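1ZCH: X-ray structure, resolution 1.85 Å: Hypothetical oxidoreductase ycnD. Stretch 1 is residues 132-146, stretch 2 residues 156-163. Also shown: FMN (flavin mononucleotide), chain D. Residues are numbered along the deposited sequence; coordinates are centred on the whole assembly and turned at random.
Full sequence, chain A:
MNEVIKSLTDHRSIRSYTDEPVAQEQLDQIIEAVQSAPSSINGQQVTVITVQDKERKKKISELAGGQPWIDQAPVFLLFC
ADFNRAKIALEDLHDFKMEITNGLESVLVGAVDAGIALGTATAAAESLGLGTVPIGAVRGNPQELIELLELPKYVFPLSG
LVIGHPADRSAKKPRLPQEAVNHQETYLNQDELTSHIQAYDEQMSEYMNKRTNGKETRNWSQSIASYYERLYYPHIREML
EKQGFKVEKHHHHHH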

ATOM      1  N   THR A 132      16.315   1.706   4.949  1.00 12.44           N
ATOM      2  CA  THR A 132      15.000   2.141   5.406  1.00 10.94           C
ATOM      3  C   THR A 132      14.350   1.093   6.303  1.00 11.04           C
ATOM      4  O   THR A 132      14.776  -0.067   6.348  1.00 10.78           O
ATOM      5  CB  THR A 132      14.005   2.374   4.228  1.00 10.99           C
ATOM      6  OG1 THR A 132      13.548   1.107   3.730  1.00 10.98           O
ATOM      7  CG2 THR A 132      14.664   3.152   3.086  1.00 11.43           C
ATOM      8  N   VAL A 133      13.323   1.524   7.028  1.00  9.65           N
ATOM      9  CA  VAL A 133      12.527   0.633   7.864  1.00 10.30           C
ATOM     10  C   VAL A 133      11.204   1.342   8.136  1.00 10.88           C
ATOM     11  O   VAL A 133      11.182   2.477   8.617  1.00 10.59           O
ATOM     12  CB  VAL A 133      13.220   0.249   9.204  1.00 10.91           C
ATOM     13  CG1 VAL A 133      13.369   1.460  10.122  1.00 11.42           C
ATOM     14  CG2 VAL A 133      12.405  -0.850   9.891  1.00 12.21           C
ATOM     15  N   PRO A 134      10.082   0.700   7.780  1.00  9.20           N
ATOM     16  CA  PRO A 134       8.790   1.350   8.027  1.00 10.07           C
ATOM     17  C   PRO A 134       8.504   1.345   9.523  1.00 10.18           C
ATOM     18  O   PRO A 134       9.096   0.560  10.264  1.00  9.65           O
ATOM     19  CB  PRO A 134       7.799   0.476   7.254  1.00 10.83           C
ATOM     20  CG  PRO A 134       8.650  -0.196   6.202  1.00 11.82           C
ATOM     21  CD  PRO A 134       9.911  -0.518   6.971  1.00 10.72           C
ATOM     22  N   ILE A 135       7.605   2.222   9.960  1.00 10.08           N
ATOM     23  CA  ILE A 135       7.247   2.310  11.372  1.00  9.66           C
ATOM     24  C   ILE A 135       5.727   2.333  11.526  1.00  9.80           C
ATOM     25  O   ILE A 135       5.100   3.387  11.453  1.00 10.54           O
ATOM     26  CB  ILE A 135       7.831   3.586  12.031  1.00 10.51           C
ATOM     27  CG1 ILE A 135       9.364   3.587  11.931  1.00 11.15           C
ATOM     28  CG2 ILE A 135       7.386   3.666  13.488  1.00  9.95           C
ATOM     29  CD1 ILE A 135      10.051   2.491  12.734  1.00 10.61           C
ATOM     30  N   GLY A 136       5.137   1.162  11.738  1.00 10.46           N
ATOM     31  CA  GLY A 136       3.696   1.092  11.897  1.00 10.40           C
ATOM     32  C   GLY A 136       3.253   1.569  13.266  1.00 11.52           C
ATOM     33  O   GLY A 136       2.072   1.852  13.481  1.00 12.03           O
ATOM     34  N   ALA A 137       4.208   1.672  14.188  1.00 11.63           N
ATOM     35  CA  ALA A 137       3.922   2.104  15.553  1.00 11.04           C
ATOM     36  C   ALA A 137       3.405   3.537  15.657  1.00 13.00           C
ATOM     37  O   ALA A 137       3.022   3.979  16.741  1.00 12.59           O
ATOM     38  CB  ALA A 137       5.164   1.934  16.422  1.00 13.29           C
ATOM     39  N   VAL A 138       3.398   4.270  14.546  1.00 12.73           N
ATOM     40  CA  VAL A 138       2.880   5.633  14.577  1.00 12.70           C
ATOM     41  C   VAL A 138       1.388   5.583  14.900  1.00 13.65           C
ATOM     42  O   VAL A 138       0.799   6.579  15.317  1.00 14.01           O
ATOM     43  CB  VAL A 138       3.074   6.369  13.227  1.00 12.83           C
ATOM     44  CG1 VAL A 138       4.557   6.559  12.952  1.00 11.14           C
ATOM     45  CG2 VAL A 138       2.406   5.589  12.092  1.00 11.10           C
ATOM     46  N   ARG A 139       0.778   4.415  14.706  1.00 12.70           N
ATOM     47  CA  ARG A 139      -0.641   4.261  14.991  1.00 13.40           C
ATOM     48  C   ARG A 139      -0.903   3.972  16.474  1.00 14.73           C
ATOM     49  O   ARG A 139      -2.054   3.823  16.883  1.00 16.06           O
ATOM     50  CB  ARG A 139      -1.246   3.145  14.127  1.00 12.35           C
ATOM     51  CG  ARG A 139      -1.148   3.400  12.622  1.00 12.59           C
ATOM     52  CD  ARG A 139      -2.253   2.676  11.854  1.00 11.10           C
ATOM     53  NE  ARG A 139      -2.107   1.222  11.844  1.00 12.39           N
ATOM     54  CZ  ARG A 139      -1.444   0.536  10.915  1.00 16.72           C
ATOM     55  NH1 ARG A 139      -0.854   1.172   9.909  1.00 16.28           N
ATOM     56  NH2 ARG A 139      -1.389  -0.790  10.975  1.00 14.77           N
ATOM     57  N   GLY A 140       0.164   3.911  17.270  1.00 16.06           N
ATOM     58  CA  GLY A 140       0.031   3.633  18.694  1.00 16.74           C
ATOM     59  C   GLY A 140      -0.454   4.817  19.516  1.00 17.55           C
ATOM     60  O   GLY A 140      -1.236   4.651  20.450  1.00 17.90           O
ATOM     61  N   ASN A 141       0.019   6.011  19.173  1.00 17.62           N
ATOM     62  CA  ASN A 141      -0.378   7.245  19.854  1.00 18.14           C
ATOM     63  C   ASN A 141      -0.700   8.273  18.772  1.00 18.23           C
ATOM     64  O   ASN A 141      -0.056   9.320  18.679  1.00 18.96           O
ATOM     65  CB  ASN A 141       0.764   7.763  20.738  1.00 19.79           C
ATOM     66  CG  ASN A 141       1.015   6.882  21.946  1.00 20.17           C
ATOM     67  OD1 ASN A 141       0.175   6.781  22.842  1.00 20.44           O
ATOM     68  ND2 ASN A 141       2.173   6.233  21.975  1.00 20.17           N
ATOM     69  N   PRO A 142      -1.711   7.982  17.940  1.00 17.99           N
ATOM     70  CA  PRO A 142      -2.139   8.854  16.842  1.00 18.35           C
ATOM     71  C   PRO A 142      -2.565  10.276  17.197  1.00 19.50           C
ATOM     72  O   PRO A 142      -2.236  11.215  16.477  1.00 18.55           O
ATOM     73  CB  PRO A 142      -3.259   8.049  16.181  1.00 18.81           C
ATOM     74  CG  PRO A 142      -3.837   7.275  17.324  1.00 18.78           C
ATOM     75  CD  PRO A 142      -2.604   6.814  18.055  1.00 19.36           C
ATOM     76  N   GLN A 143      -3.291  10.446  18.296  1.00 20.65           N
ATOM     77  CA  GLN A 143      -3.737  11.784  18.670  1.00 23.13           C
ATOM     78  C   GLN A 143      -2.567  12.734  18.921  1.00 21.95           C
ATOM     79  O   GLN A 143      -2.559  13.861  18.421  1.00 21.81           O
ATOM     80  CB  GLN A 143      -4.635  11.729  19.908  1.00 25.92           C
ATOM     81  CG  GLN A 143      -5.235  13.081  20.264  1.00 32.77           C
ATOM     82  CD  GLN A 143      -5.879  13.758  19.064  1.00 36.12           C
ATOM     83  OE1 GLN A 143      -6.794  13.213  18.448  1.00 39.40           O
ATOM     84  NE2 GLN A 143      -5.396  14.948  18.724  1.00 37.60           N
ATOM     85  N   GLU A 144      -1.586  12.286  19.698  1.00 20.45           N
ATOM     86  CA  GLU A 144      -0.412  13.104  19.995  1.00 20.55           C
ATOM     87  C   GLU A 144       0.334  13.453  18.710  1.00 18.83           C
ATOM     88  O   GLU A 144       0.788  14.585  18.527  1.00 17.51           O
ATOM     89  CB  GLU A 144       0.557  12.359  20.922  1.00 23.74           C
ATOM     90  CG  GLU A 144       0.062  12.088  22.339  1.00 30.31           C
ATOM     91  CD  GLU A 144      -1.098  11.113  22.395  1.00 34.13           C
ATOM     92  OE1 GLU A 144      -1.215  10.258  21.488  1.00 33.85           O
ATOM     93  OE2 GLU A 144      -1.887  11.192  23.364  1.00 37.76           O
ATOM     94  N   LEU A 145       0.473  12.466  17.830  1.00 16.23           N
ATOM     95  CA  LEU A 145       1.179  12.655  16.570  1.00 15.19           C
ATOM     96  C   LEU A 145       0.410  13.619  15.674  1.00 15.11           C
ATOM     97  O   LEU A 145       0.999  14.476  15.016  1.00 14.89           O
ATOM     98  CB  LEU A 145       1.362  11.308  15.863  1.00 15.30           C
ATOM     99  CG  LEU A 145       2.223  11.298  14.595  1.00 16.90           C
ATOM    100  CD1 LEU A 145       3.643  11.757  14.921  1.00 17.09           C
ATOM    101  CD2 LEU A 145       2.244   9.891  14.010  1.00 17.35           C
ATOM    102  N   ILE A 146      -0.909  13.469  15.657  1.00 15.01           N
ATOM    103  CA  ILE A 146      -1.781  14.326  14.859  1.00 15.77           C
ATOM    104  C   ILE A 146      -1.611  15.783  15.290  1.00 17.78           C
ATOM    105  O   ILE A 146      -1.514  16.684  14.456  1.00 17.32           O
ATOM    106  CB  ILE A 146      -3.258  13.898  15.027  1.00 15.89           C
ATOM    107  CG1 ILE A 146      -3.523  12.634  14.200  1.00 14.75           C
ATOM    108  CG2 ILE A 146      -4.193  15.029  14.633  1.00 15.78           C
ATOM    109  CD1 ILE A 146      -4.830  11.946  14.522  1.00 15.57           C
ATOM    110  N   PHE A 156      -4.996  10.975   8.458  1.00 11.52           N
ATOM    111  CA  PHE A 156      -4.596  10.112   9.565  1.00 12.95           C
ATOM    112  C   PHE A 156      -3.309   9.360   9.252  1.00 12.32           C
ATOM    113  O   PHE A 156      -3.075   8.932   8.117  1.00 10.77           O
ATOM    114  CB  PHE A 156      -5.736   9.158   9.976  1.00 14.99           C
ATOM    115  CG  PHE A 156      -6.107   8.131   8.943  1.00 17.85           C
ATOM    116  CD1 PHE A 156      -5.396   6.941   8.836  1.00 19.54           C
ATOM    117  CD2 PHE A 156      -7.213   8.327   8.119  1.00 18.59           C
ATOM    118  CE1 PHE A 156      -5.786   5.954   7.924  1.00 19.57           C
ATOM    119  CE2 PHE A 156      -7.612   7.350   7.205  1.00 18.68           C
ATOM    120  CZ  PHE A 156      -6.896   6.159   7.107  1.00 20.69           C
ATOM    121  N   PRO A 157      -2.437   9.216  10.259  1.00 13.14           N
ATOM    122  CA  PRO A 157      -1.158   8.523  10.086  1.00 12.97           C
ATOM    123  C   PRO A 157      -1.314   7.028   9.868  1.00 13.42           C
ATOM    124  O   PRO A 157      -2.113   6.370  10.535  1.00 11.94           O
ATOM    125  CB  PRO A 157      -0.424   8.846  11.379  1.00 14.59           C
ATOM    126  CG  PRO A 157      -1.541   8.831  12.383  1.00 13.41           C
ATOM    127  CD  PRO A 157      -2.627   9.616  11.667  1.00 14.33           C
ATOM    128  N   LEU A 158      -0.553   6.495   8.921  1.00 11.96           N
ATOM    129  CA  LEU A 158      -0.595   5.065   8.644  1.00 12.26           C
ATOM    130  C   LEU A 158       0.748   4.415   8.944  1.00 10.20           C
ATOM    131  O   LEU A 158       0.814   3.411   9.651  1.00 10.08           O
ATOM    132  CB  LEU A 158      -0.999   4.820   7.190  1.00 13.82           C
ATOM    133  CG  LEU A 158      -2.506   5.000   6.988  1.00 17.77           C
ATOM    134  CD1 LEU A 158      -2.848   5.072   5.517  1.00 17.51           C
ATOM    135  CD2 LEU A 158      -3.229   3.838   7.664  1.00 19.21           C
ATOM    136  N   SER A 159       1.825   4.993   8.428  1.00 10.20           N
ATOM    137  CA  SER A 159       3.144   4.426   8.673  1.00  9.81           C
ATOM    138  C   SER A 159       4.269   5.412   8.432  1.00 10.48           C
ATOM    139  O   SER A 159       4.199   6.254   7.540  1.00 10.13           O
ATOM    140  CB  SER A 159       3.365   3.199   7.782  1.00 11.55           C
ATOM    141  OG  SER A 159       4.641   2.609   8.010  1.00 12.59           O
ATOM    142  N   GLY A 160       5.309   5.305   9.248  1.00  9.69           N
ATOM    143  CA  GLY A 160       6.454   6.162   9.059  1.00 10.66           C
ATOM    144  C   GLY A 160       7.442   5.367   8.233  1.00  9.84           C
ATOM    145  O   GLY A 160       7.233   4.179   7.965  1.00 11.35           O
ATOM    146  N   LEU A 161       8.504   6.024   7.793  1.00  9.62           N
ATOM    147  CA  LEU A 161       9.547   5.352   7.042  1.00  8.49           C
ATOM    148  C   LEU A 161      10.845   6.035   7.430  1.00  9.76           C
ATOM    149  O   LEU A 161      11.032   7.223   7.176  1.00  8.68           O
ATOM    150  CB  LEU A 161       9.336   5.474   5.528  1.00  8.36           C
ATOM    151  CG  LEU A 161      10.396   4.727   4.697  1.00  9.20           C
ATOM    152  CD1 LEU A 161      10.297   3.213   4.959  1.00  8.92           C
ATOM    153  CD2 LEU A 161      10.205   5.025   3.216  1.00  8.43           C
ATOM    154  N   VAL A 162      11.718   5.279   8.080  1.00 10.12           N
ATOM    155  CA  VAL A 162      13.012   5.792   8.490  1.00 11.50           C
ATOM    156  C   VAL A 162      13.932   5.707   7.276  1.00 11.68           C
ATOM    157  O   VAL A 162      13.905   4.719   6.544  1.00 12.46           O
ATOM    158  CB  VAL A 162      13.592   4.943   9.648  1.00 11.89           C
ATOM    159  CG1 VAL A 162      15.020   5.370   9.953  1.00 12.74           C
ATOM    160  CG2 VAL A 162      12.720   5.095  10.888  1.00 10.65           C
ATOM    161  N   ILE A 163      14.724   6.750   7.050  1.00 12.69           N
ATOM    162  CA  ILE A 163      15.654   6.767   5.928  1.00 12.80           C
ATOM    163  C   ILE A 163      17.002   7.335   6.371  1.00 12.75           C
ATOM    164  O   ILE A 163      17.063   8.330   7.101  1.00 10.48           O
ATOM    165  CB  ILE A 163      15.117   7.618   4.748  1.00 13.55           C
ATOM    166  CG1 ILE A 163      13.777   7.054   4.266  1.00 13.82           C
ATOM    167  CG2 ILE A 163      16.126   7.611   3.598  1.00 12.39           C
ATOM    168  CD1 ILE A 163      13.172   7.816   3.098  1.00 15.66           C
TER
HETATM  169  N1  FMN D 301       9.969  -2.403  11.999  1.00 16.46           N
HETATM  170  C2  FMN D 301      10.266  -1.816  13.175  1.00 16.60           C
HETATM  171  O2  FMN D 301      11.339  -1.942  13.702  1.00 18.22           O
HETATM  172  N3  FMN D 301       9.312  -0.994  13.870  1.00 16.76           N
HETATM  173  C4  FMN D 301       8.032  -0.756  13.357  1.00 15.32           C
HETATM  174  O4  FMN D 301       7.256  -0.056  13.983  1.00 12.83           O
HETATM  175  C4A FMN D 301       7.701  -1.377  12.069  1.00 15.07           C
HETATM  176  N5  FMN D 301       6.460  -1.193  11.515  1.00 15.88           N
HETATM  177  C5A FMN D 301       6.249  -1.641  10.224  1.00 13.89           C
HETATM  178  C6  FMN D 301       5.017  -1.268   9.587  1.00 15.53           C
HETATM  179  C7  FMN D 301       4.742  -1.629   8.270  1.00 14.36           C
HETATM  180  C7M FMN D 301       3.458  -1.156   7.620  1.00 14.51           C
HETATM  181  C8  FMN D 301       5.708  -2.447   7.512  1.00 13.08           C
HETATM  182  C8M FMN D 301       5.482  -2.828   6.071  1.00 10.68           C
HETATM  183  C9  FMN D 301       6.919  -2.861   8.135  1.00 13.03           C
HETATM  184  C9A FMN D 301       7.210  -2.456   9.481  1.00 15.34           C
HETATM  185  N10 FMN D 301       8.478  -2.750  10.172  1.00 13.78           N
HETATM  186  C10 FMN D 301       8.745  -2.209  11.404  1.00 15.02           C
HETATM  187  C1' FMN D 301       9.496  -3.613   9.487  1.00 13.78           C
HETATM  188  C2' FMN D 301       9.124  -5.134   9.532  1.00 15.00           C
HETATM  189  O2' FMN D 301       9.448  -5.637  10.835  1.00 16.34           O
HETATM  190  C3' FMN D 301       9.931  -5.840   8.431  1.00 15.60           C
HETATM  191  O3' FMN D 301       9.516  -5.309   7.157  1.00 14.60           O
HETATM  192  C4' FMN D 301       9.684  -7.367   8.434  1.00 16.65           C
HETATM  193  O4' FMN D 301      10.150  -7.966   9.647  1.00 18.00           O
HETATM  194  C5' FMN D 301      10.381  -7.961   7.219  1.00 17.34           C
HETATM  195  O5' FMN D 301      11.934  -7.847   7.393  1.00 16.97           O
HETATM  196  P   FMN D 301      12.694  -7.067   6.308  1.00 17.87           P
HETATM  197  O1P FMN D 301      12.784  -7.870   5.100  1.00 17.26           O
HETATM  198  O2P FMN D 301      14.030  -6.794   6.802  1.00 16.69           O
HETATM  199  O3P FMN D 301      12.016  -5.813   6.003  1.00 15.04           O

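Residues 132-135 and 156-163 lie side by side as antiparallel strands, their axes approaching to 4.2 Å, and beyond strand 132-135 the first stretch turns through a short 3-10 segment into a helix, 142-146, that packs near Pro157 in the second strand. Three residues cover the most surface, Pro157, Val162 and Thr132.

Val162 belongs to one of the two hydrogen-bonded pairs of the ladder. It forms a hydrogen-bonded pair with Val133: Val162 N donates to Val133 O at 2.9 Å, almost straight, and Val133 N donates to Val162 O at 3.3 Å, a longer bond. Two residues along, the pattern repeats, with Ile135 N to Gly160 O at 2.8 Å and Gly160 N to Ile135 O at 2.9 Å. Val162 shares its face of the sheet with Val133 and Ile135 and touches both: its CB lies 3.5 Å from Val133 CG1, and its CG2 lies 3.8 Å from Ile135 CG1. Branching at CB fills the space close to the backbone, where these neighbours meet. Gly160, opposite Ile135, has no side chain; an ideal CB on Gly160 would lie 3.5 Å from Ile135 CB and 3.6 Å from Val138 CG1, a close fit, so the absence of a side chain makes this spot less crowded.

Thr132 is on the other face, paired with Ile163 without hydrogen bonds. Thr132 CA approaches Val162 O at 3.0 Å in a CA-H...O contact, while Thr132 CB lies 3.9 Å from Leu161 CD1. The hydroxyl OG1 is satisfied elsewhere in the structure, so the residue can be buried without leaving that polar group unpaired. Pro134 shares this face, and its CG lies 4.0 Å from Leu161 CD1. Lacking an N-H, proline fits a non-hydrogen-bonded position, where no amide is needed for the partner strand.

Pro157, the most covered residue of all, packs the strand against the helix and the 3-10 segment before it. Its CA-to-CB bond points toward the first stretch, and its compact ring meets a set of apolar side chains: Pro157 CB is 3.9 Å from Leu145 CD2 and 4.4 Å from Val138 CG2, Pro157 CG is 4.2 Å from Pro142 CB, and Pro157 CD is 4.0 Å from Ile146 CG1. Its carbonyl O is buried without a polar partner. Next door, Arg139 reaches across with its long side chain, and NH1 makes a weak hydrogen bond to Leu158 O at 2.8 Å, bent to 123° at the hydrogen.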